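Local coordinates for putative diflavin flavoprotein A 3 (Synechocystis sp., PDB 6H0D) that probably transfers electrons from NADH to oxygen, reducing it to water, and is represented by its flavodiiron core of metallo-beta-lactamase-like and flavodoxin-like parts, at residues 28-33 against 272-277; 266-271 against 376-381; 281-286 against 391-396. All coordinates share one frame; numbering follows the deposited sequence.

Contact 1 of 3, residues 28-33 against 272-277; sequences EIEYGL and LAQAIA
At the junction between the two folds of the flavodiiron core, Glu28, Ile29 and Glu30 meet Gln274 and Ala275. The first three lie in the loop that joins strands 14-21 and 37-45 of the metallo-beta-lactamase-like sheet; their partners belong to helix 268-282 of the flavodoxin-like fold. Ile29 supplies the apolar half. Its CG1 branch stands trans to the backbone N (chi1 -156°) and carries CD1 to 4.3 Å from Ala275 CB, while CG2 lies 4.1 Å from Gln274 CB, the two side chains running past each other in opposite senses. The polar half centres on the Gln274 amide, and water does the bridging. One water donates to Gln274 OE1 at 2.8 Å and accepts from Ile29 N at 2.9 Å, so the loop backbone is tied to the helix side chain. A direct bond from this amide to the Glu28 carboxylate is absent, and the two planes stand 83° apart. The carboxylate of Glu30 has its polar partners outside both segments: Arg153 NH1 forms a salt bridge with OE2, and His177 NE2 a hydrogen bond with OE1. The amide NE2 of Gln274 also bonds Ser270 OG, one helical turn earlier. A second water makes a separate link: it donates to Glu28 OE2 at 2.6 Å and weakly accepts from Gln274 NE2 at 3.1 Å.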
loop_
_atom_site.group_PDB
_atom_site.type_symbol
_atom_site.label_atom_id
_atom_site.label_comp_id
_atom_site.label_asym_id
_atom_site.label_seq_id
_atom_site.Cartn_x
_atom_site.Cartn_y
_atom_site.Cartn_z
ATOM N N GLU A 28 -0.041 12.307 -2.956
ATOM C CA GLU A 28 -0.963 11.219 -2.696
ATOM C C GLU A 28 -1.788 11.631 -1.491
ATOM O O GLU A 28 -1.266 12.250 -0.585
ATOM C CB GLU A 28 -0.202 9.905 -2.478
ATOM C CG GLU A 28 0.272 9.342 -3.816
ATOM C CD GLU A 28 1.054 8.070 -3.681
ATOM O OE1 GLU A 28 1.350 7.663 -2.524
ATOM O OE2 GLU A 28 1.369 7.483 -4.741
ATOM N N ILE A 29 -3.079 11.324 -1.505
ATOM C CA ILE A 29 -3.997 11.782 -0.461
ATOM C C ILE A 29 -3.448 11.461 0.957
ATOM O O ILE A 29 -3.640 12.249 1.912
ATOM C CB ILE A 29 -5.421 11.164 -0.685
ATOM C CG1 ILE A 29 -6.504 12.010 -0.037
ATOM C CG2 ILE A 29 -5.488 9.712 -0.254
ATOM C CD1 ILE A 29 -6.907 13.180 -0.903
ATOM N N GLU A 30 -2.702 10.358 1.083
ATOM C CA GLU A 30 -2.243 9.942 2.400
ATOM C C GLU A 30 -1.205 10.919 2.981
ATOM O O GLU A 30 -0.958 10.902 4.191
ATOM C CB GLU A 30 -1.673 8.520 2.360
ATOM C CG GLU A 30 -0.303 8.426 1.726
ATOM C CD GLU A 30 0.023 7.025 1.210
ATOM O OE1 GLU A 30 0.869 6.291 1.830
ATOM O OE2 GLU A 30 -0.569 6.680 0.161
ATOM N N TYR A 31 -0.609 11.775 2.146
ATOM C CA TYR A 31 0.388 12.724 2.651
ATOM C C TYR A 31 -0.274 14.056 3.023
ATOM O O TYR A 31 0.395 15.022 3.388
ATOM C CB TYR A 31 1.529 12.900 1.632
ATOM C CG TYR A 31 2.292 11.594 1.449
ATOM C CD1 TYR A 31 3.031 11.054 2.488
ATOM C CD2 TYR A 31 2.251 10.893 0.255
ATOM C CE1 TYR A 31 3.710 9.846 2.341
ATOM C CE2 TYR A 31 2.924 9.682 0.095
ATOM C CZ TYR A 31 3.645 9.160 1.146
ATOM O OH TYR A 31 4.303 7.953 1.013
ATOM N N GLY A 32 -1.603 14.049 3.010
ATOM C CA GLY A 32 -2.407 15.255 3.127
ATOM C C GLY A 32 -2.288 16.123 4.359
ATOM O O GLY A 32 -2.470 17.333 4.261
ATOM N N LEU A 33 -2.008 15.530 5.515
ATOM C CA LEU A 33 -1.868 16.305 6.743
ATOM C C LEU A 33 -0.543 17.076 6.725
ATOM O O LEU A 33 -0.287 17.904 7.594
ATOM C CB LEU A 33 -1.945 15.403 7.988
ATOM C CG LEU A 33 -3.239 14.606 8.134
ATOM C CD1 LEU A 33 -3.313 13.786 9.420
ATOM C CD2 LEU A 33 -4.375 15.585 8.029
ATOM N N LEU A 272 -5.475 8.444 -8.161
ATOM C CA LEU A 272 -6.847 8.966 -8.263
ATOM C C LEU A 272 -7.827 8.116 -7.477
ATOM O O LEU A 272 -8.717 8.633 -6.816
ATOM C CB LEU A 272 -7.318 9.024 -9.712
ATOM C CG LEU A 272 -6.561 9.913 -10.684
ATOM C CD1 LEU A 272 -7.234 9.802 -12.082
ATOM C CD2 LEU A 272 -6.478 11.371 -10.161
ATOM N N ALA A 273 -7.659 6.798 -7.573
ATOM C CA ALA A 273 -8.547 5.852 -6.895
ATOM C C ALA A 273 -8.550 6.071 -5.364
ATOM O O ALA A 273 -9.612 6.031 -4.720
ATOM C CB ALA A 273 -8.136 4.396 -7.236
ATOM N N GLN A 274 -7.354 6.284 -4.810
ATOM C CA GLN A 274 -7.164 6.439 -3.363
ATOM C C GLN A 274 -7.962 7.639 -2.943
ATOM O O GLN A 274 -8.621 7.625 -1.907
ATOM C CB GLN A 274 -5.683 6.633 -2.986
ATOM C CG GLN A 274 -4.710 5.506 -3.449
ATOM C CD GLN A 274 -3.204 5.958 -3.551
ATOM O OE1 GLN A 274 -2.784 6.999 -2.959
ATOM N NE2 GLN A 274 -2.389 5.165 -4.319
ATOM N N ALA A 275 -7.896 8.675 -3.774
ATOM C CA ALA A 275 -8.528 9.960 -3.468
ATOM C C ALA A 275 -10.044 9.823 -3.495
ATOM O O ALA A 275 -10.723 10.266 -2.551
ATOM C CB ALA A 275 -8.068 11.043 -4.445
ATOM N N ILE A 276 -10.566 9.199 -4.560
ATOM C CA ILE A 276 -12.002 8.962 -4.691
ATOM C C ILE A 276 -12.534 8.083 -3.556
ATOM O O ILE A 276 -13.597 8.337 -2.983
ATOM C CB ILE A 276 -12.326 8.316 -6.047
ATOM C CG1 ILE A 276 -12.059 9.317 -7.180
ATOM C CG2 ILE A 276 -13.775 7.855 -6.090
ATOM C CD1 ILE A 276 -12.003 8.688 -8.568
ATOM N N ALA A 277 -11.784 7.039 -3.231
ATOM C CA ALA A 277 -12.167 6.169 -2.129
ATOM C C ALA A 277 -12.310 6.976 -0.829
ATOM O O ALA A 277 -13.295 6.827 -0.105
ATOM C CB ALA A 277 -11.145 5.049 -1.970
HETATM O O HOH W 1 -0.082 5.910 -6.203
HETATM O O HOH W 2 -3.827 9.523 -3.628
#

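Contact 2 of 3, residues 266-271 against 376-381; sequences YGNTST and VKFKPT. With SO4 (sulfate ion), chain D.
Asn268, in the first turn of helix 268-282, reaches across to Phe378, Lys379 and Pro380, which follow strand 368-377. Its CB starts beside a bound sulfate, 3.2 Å from the sulfate O2. With CG next to the backbone N (chi1 -80°), the amide turns toward the other segment. OD1 lodges against aliphatic carbons, 3.1 Å from Pro380 CD and 3.3 Å from Lys379 CD. ND2 approaches the Phe378 ring at CD1, 3.6 Å away, with amide and ring planes 87° apart; that ring is poorly ordered, so its position is less certain. The sulfate is gripped by main-chain N-H groups and two hydroxyls: Thr269 N bonds O3 at 2.8 Å with a fairly straight 163° angle, Asn268 N bonds O2 at 3.0 Å, and Tyr266 N, Thr269 OG1, Ser264 OG and Ala265 N add further bonds. This arrangement at a helix N-terminus matches the phosphate-binding loop of flavodoxins, so the sulfate, probably from the crystallisation liquor, may mark the FMN phosphate site. Thr271 CG2 packs 4.2 Å from Pro380 CG and also touches Leu385. Val376, on outermost strand 368-377, pairs with strand 341-348, and the following loop passes the start of helix 268-282 into helix 382-401.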
loop_
_atom_site.group_PDB
_atom_site.type_symbol
_atom_site.label_atom_id
_atom_site.label_comp_id
_atom_site.label_asym_id
_atom_site.label_seq_id
_atom_site.Cartn_x
_atom_site.Cartn_y
_atom_site.Cartn_z
ATOM N N TYR A 266 1.476 2.997 -14.326
ATOM C CA TYR A 266 2.521 3.803 -13.678
ATOM C C TYR A 266 2.082 4.524 -12.373
ATOM O O TYR A 266 2.836 5.350 -11.842
ATOM C CB TYR A 266 3.071 4.833 -14.672
ATOM C CG TYR A 266 3.508 4.214 -15.969
ATOM C CD1 TYR A 266 2.666 4.205 -17.069
ATOM C CD2 TYR A 266 4.748 3.617 -16.091
ATOM C CE1 TYR A 266 3.052 3.628 -18.269
ATOM C CE2 TYR A 266 5.150 3.032 -17.287
ATOM C CZ TYR A 266 4.297 3.041 -18.374
ATOM O OH TYR A 266 4.689 2.465 -19.568
ATOM N N GLY A 267 0.887 4.210 -11.859
ATOM C CA GLY A 267 0.458 4.672 -10.550
ATOM C C GLY A 267 -0.506 5.847 -10.538
ATOM O O GLY A 267 -1.126 6.164 -9.507
ATOM N N ASN A 268 -0.633 6.511 -11.675
ATOM C CA ASN A 268 -1.472 7.703 -11.736
ATOM C C ASN A 268 -2.937 7.410 -11.449
ATOM O O ASN A 268 -3.566 8.106 -10.654
ATOM C CB ASN A 268 -1.340 8.384 -13.096
ATOM C CG ASN A 268 -0.100 9.230 -13.195
ATOM O OD1 ASN A 268 0.358 9.803 -12.208
ATOM N ND2 ASN A 268 0.455 9.317 -14.390
ATOM N N THR A 269 -3.485 6.383 -12.086
ATOM C CA THR A 269 -4.894 6.086 -11.905
ATOM C C THR A 269 -5.098 5.581 -10.481
ATOM O O THR A 269 -6.124 5.857 -9.858
ATOM C CB THR A 269 -5.402 5.062 -12.958
ATOM O OG1 THR A 269 -5.231 5.614 -14.275
ATOM C CG2 THR A 269 -6.885 4.732 -12.726
ATOM N N SER A 270 -4.098 4.874 -9.956
ATOM C CA SER A 270 -4.151 4.402 -8.580
ATOM C C SER A 270 -4.240 5.574 -7.583
ATOM O O SER A 270 -5.054 5.551 -6.638
ATOM C CB SER A 270 -2.928 3.532 -8.275
ATOM O OG SER A 270 -2.874 3.199 -6.887
ATOM N N THR A 271 -3.395 6.587 -7.788
ATOM C CA THR A 271 -3.431 7.799 -6.966
ATOM C C THR A 271 -4.839 8.399 -6.984
ATOM O O THR A 271 -5.352 8.786 -5.936
ATOM C CB THR A 271 -2.403 8.848 -7.452
ATOM O OG1 THR A 271 -1.086 8.288 -7.379
ATOM C CG2 THR A 271 -2.464 10.124 -6.616
ATOM N N VAL A 376 -7.938 12.826 -16.012
ATOM C CA VAL A 376 -6.767 13.591 -15.572
ATOM C C VAL A 376 -5.592 13.424 -16.515
ATOM O O VAL A 376 -5.157 12.299 -16.743
ATOM C CB VAL A 376 -6.315 13.163 -14.170
ATOM C CG1 VAL A 376 -5.091 13.970 -13.736
ATOM C CG2 VAL A 376 -7.468 13.316 -13.182
ATOM N N LYS A 377 -5.070 14.528 -17.057
ATOM C CA LYS A 377 -3.938 14.435 -17.984
ATOM C C LYS A 377 -2.647 14.366 -17.187
ATOM O O LYS A 377 -2.306 15.284 -16.436
ATOM C CB LYS A 377 -3.901 15.603 -18.985
ATOM C CG LYS A 377 -3.398 15.203 -20.397
ATOM C CD LYS A 377 -3.431 16.389 -21.372
ATOM C CE LYS A 377 -2.943 16.017 -22.773
ATOM N NZ LYS A 377 -2.763 17.233 -23.640
ATOM N N PHE A 378 -1.967 13.233 -17.365
ATOM C CA PHE A 378 -0.735 12.865 -16.677
ATOM C C PHE A 378 -0.833 13.028 -15.148
ATOM O O PHE A 378 -1.825 12.629 -14.543
ATOM C CB PHE A 378 0.445 13.662 -17.247
ATOM C CG PHE A 378 1.781 12.960 -17.107
ATOM C CD1 PHE A 378 1.844 11.587 -16.857
ATOM C CD2 PHE A 378 2.974 13.679 -17.202
ATOM C CE1 PHE A 378 3.071 10.938 -16.712
ATOM C CE2 PHE A 378 4.207 13.041 -17.062
ATOM C CZ PHE A 378 4.253 11.666 -16.815
ATOM N N LYS A 379 0.190 13.616 -14.537
ATOM C CA LYS A 379 0.413 13.481 -13.101
ATOM C C LYS A 379 -0.527 14.320 -12.256
ATOM O O LYS A 379 -0.573 15.534 -12.394
ATOM C CB LYS A 379 1.854 13.852 -12.765
ATOM C CG LYS A 379 2.318 13.393 -11.387
ATOM C CD LYS A 379 2.798 11.949 -11.422
ATOM C CE LYS A 379 3.361 11.493 -10.074
ATOM N NZ LYS A 379 4.778 11.897 -9.892
ATOM N N PRO A 380 -1.266 13.666 -11.351
ATOM C CA PRO A 380 -2.223 14.347 -10.472
ATOM C C PRO A 380 -1.535 15.337 -9.571
ATOM O O PRO A 380 -0.431 15.089 -9.094
ATOM C CB PRO A 380 -2.832 13.213 -9.642
ATOM C CG PRO A 380 -2.496 11.959 -10.372
ATOM C CD PRO A 380 -1.212 12.218 -11.097
ATOM N N THR A 381 -2.196 16.460 -9.347
ATOM C CA THR A 381 -1.702 17.447 -8.411
ATOM C C THR A 381 -2.603 17.518 -7.202
ATOM O O THR A 381 -3.627 16.846 -7.142
ATOM C CB THR A 381 -1.628 18.826 -9.030
ATOM O OG1 THR A 381 -2.959 19.241 -9.373
ATOM C CG2 THR A 381 -0.736 18.790 -10.268
HETATM S S SO4 D . -1.556 5.118 -15.113
HETATM O O1 SO4 D . -2.333 6.083 -15.938
HETATM O O2 SO4 D . -0.326 5.720 -14.596
HETATM O O3 SO4 D . -2.381 4.628 -13.999
HETATM O O4 SO4 D . -1.140 3.972 -15.909
#

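Contact 3 of 3, residues 281-286 against 391-396; sequences TKAGVA and AGTDFA
Thr393 OG1 is gripped by several groups where helix 382-401 of the flavodoxin-like fold packs against the end of helix 268-282: its hydroxyl bonds Gly279 O, with Glu389 O a weak alternative, and shares a hydrogen bond of 2.8 Å with a water. That water accepts from Lys282 NZ, also at 2.8 Å, linking the two side chains. The lysine chain runs extended beyond CG and crosses the threonine at an angle, bringing CE to 3.6 Å from Thr393 OG1; its ammonium group makes a salt bridge to Glu389 OE1, so this outer part of the contact is largely polar. Further along, small residues allow close approach. Gly284, with a positive phi of 84°, turns the chain out of the helix and toward strand 286-291 in this beta-alpha-beta unit, and Ala283 and Val285 on either side of it both point at Ala396. Val285 places CG1 trans to its backbone N (chi1 171°), which leaves CG2 to face the helix, 3.9 Å from Ala396 CB; Val285 also touches Val258 of the sheet. Lys400 NZ adds a hydrogen bond to Ala283 O from the next turn of helix 382-401. The tightest point is Ala283 CB against Ala396 CB, at 3.4 Å, shorter than usual for two carbons.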
loop_
_atom_site.group_PDB
_atom_site.type_symbol
_atom_site.label_atom_id
_atom_site.label_comp_id
_atom_site.label_asym_id
_atom_site.label_seq_id
_atom_site.Cartn_x
_atom_site.Cartn_y
_atom_site.Cartn_z
ATOM N N THR A 281 -15.340 7.117 1.708
ATOM C CA THR A 281 -15.364 6.577 3.065
ATOM C C THR A 281 -15.573 7.706 4.078
ATOM O O THR A 281 -16.199 7.503 5.133
ATOM C CB THR A 281 -14.069 5.770 3.447
ATOM O OG1 THR A 281 -12.897 6.563 3.214
ATOM C CG2 THR A 281 -13.967 4.450 2.683
ATOM N N LYS A 282 -15.074 8.907 3.784
ATOM C CA LYS A 282 -15.194 9.971 4.794
ATOM C C LYS A 282 -16.664 10.394 4.885
ATOM O O LYS A 282 -17.083 11.006 5.870
ATOM C CB LYS A 282 -14.276 11.172 4.494
ATOM C CG LYS A 282 -14.799 12.146 3.451
ATOM C CD LYS A 282 -13.754 13.206 3.169
ATOM C CE LYS A 282 -14.384 14.517 2.725
ATOM N NZ LYS A 282 -13.338 15.535 2.404
ATOM N N ALA A 283 -17.444 10.022 3.875
ATOM C CA ALA A 283 -18.870 10.316 3.848
ATOM C C ALA A 283 -19.714 9.197 4.478
ATOM O O ALA A 283 -20.936 9.221 4.389
ATOM C CB ALA A 283 -19.317 10.578 2.409
ATOM N N GLY A 284 -19.061 8.214 5.099
ATOM C CA GLY A 284 -19.760 7.134 5.782
ATOM C C GLY A 284 -20.209 5.966 4.921
ATOM O O GLY A 284 -21.043 5.172 5.349
ATOM N N VAL A 285 -19.664 5.859 3.708
ATOM C CA VAL A 285 -19.959 4.748 2.815
ATOM C C VAL A 285 -18.699 3.897 2.644
ATOM O O VAL A 285 -17.625 4.443 2.392
ATOM C CB VAL A 285 -20.459 5.259 1.456
ATOM C CG1 VAL A 285 -20.557 4.128 0.445
ATOM C CG2 VAL A 285 -21.810 5.957 1.627
ATOM N N ALA A 286 -18.825 2.580 2.818
ATOM C CA ALA A 286 -17.680 1.671 2.722
ATOM C C ALA A 286 -17.208 1.599 1.284
ATOM O O ALA A 286 -18.013 1.761 0.356
ATOM C CB ALA A 286 -18.037 0.266 3.218
ATOM N N ALA A 391 -15.539 14.355 -5.495
ATOM C CA ALA A 391 -16.391 13.534 -6.365
ATOM C C ALA A 391 -16.852 12.286 -5.603
ATOM O O ALA A 391 -18.022 11.890 -5.679
ATOM C CB ALA A 391 -15.653 13.137 -7.662
ATOM N N GLY A 392 -15.930 11.693 -4.847
ATOM C CA GLY A 392 -16.251 10.531 -4.042
ATOM C C GLY A 392 -17.302 10.876 -3.004
ATOM O O GLY A 392 -18.253 10.131 -2.787
ATOM N N THR A 393 -17.124 12.012 -2.349
ATOM C CA THR A 393 -18.144 12.491 -1.432
ATOM C C THR A 393 -19.466 12.652 -2.159
ATOM O O THR A 393 -20.495 12.186 -1.685
ATOM C CB THR A 393 -17.755 13.805 -0.825
ATOM O OG1 THR A 393 -16.597 13.590 -0.019
ATOM C CG2 THR A 393 -18.884 14.335 0.009
ATOM N N ASP A 394 -19.422 13.303 -3.317
ATOM C CA ASP A 394 -20.617 13.496 -4.108
ATOM C C ASP A 394 -21.297 12.164 -4.432
ATOM O O ASP A 394 -22.511 12.023 -4.233
ATOM C CB ASP A 394 -20.278 14.253 -5.388
ATOM C CG ASP A 394 -20.057 15.733 -5.149
ATOM O OD1 ASP A 394 -20.276 16.206 -4.009
ATOM O OD2 ASP A 394 -19.675 16.435 -6.107
ATOM N N PHE A 395 -20.512 11.198 -4.926
ATOM C CA PHE A 395 -20.988 9.836 -5.178
ATOM C C PHE A 395 -21.684 9.239 -3.934
ATOM O O PHE A 395 -22.793 8.692 -4.028
ATOM C CB PHE A 395 -19.815 8.949 -5.591
ATOM C CG PHE A 395 -20.230 7.647 -6.200
ATOM C CD1 PHE A 395 -20.572 6.564 -5.397
ATOM C CD2 PHE A 395 -20.277 7.499 -7.588
ATOM C CE1 PHE A 395 -20.958 5.363 -5.964
ATOM C CE2 PHE A 395 -20.665 6.296 -8.166
ATOM C CZ PHE A 395 -21.014 5.229 -7.357
ATOM N N ALA A 396 -21.023 9.358 -2.779
ATOM C CA ALA A 396 -21.515 8.822 -1.522
ATOM C C ALA A 396 -22.852 9.429 -1.140
ATOM O O ALA A 396 -23.763 8.707 -0.729
ATOM C CB ALA A 396 -20.519 9.069 -0.426
HETATM O O HOH W 3 -14.597 15.489 -0.143
#

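Overall arrangement
Helix 268-282 is common to all three contacts: its start in contact 2, its middle in contact 1, its end and the turn after it in contact 3. Contact centres lie about 11 Å (1 and 2), about 13 Å (1 and 3) and about 20 Å (2 and 3) apart. Contact 1 touches both others, through Leu272 against Val376 and Pro380, and through Ile276 against Gly392; contacts 2 and 3 do not touch. Along the chain, contact 2 interleaves with both others, while contact 1 closes before contact 3 opens. The second segments of contacts 2 and 3 lie at the end of strand 368-377 with the loop after it, and on the following helix 382-401. One helix thus joins the probable flavin phosphate site, the packing against helix 382-401 and the metallo-beta-lactamase-like part.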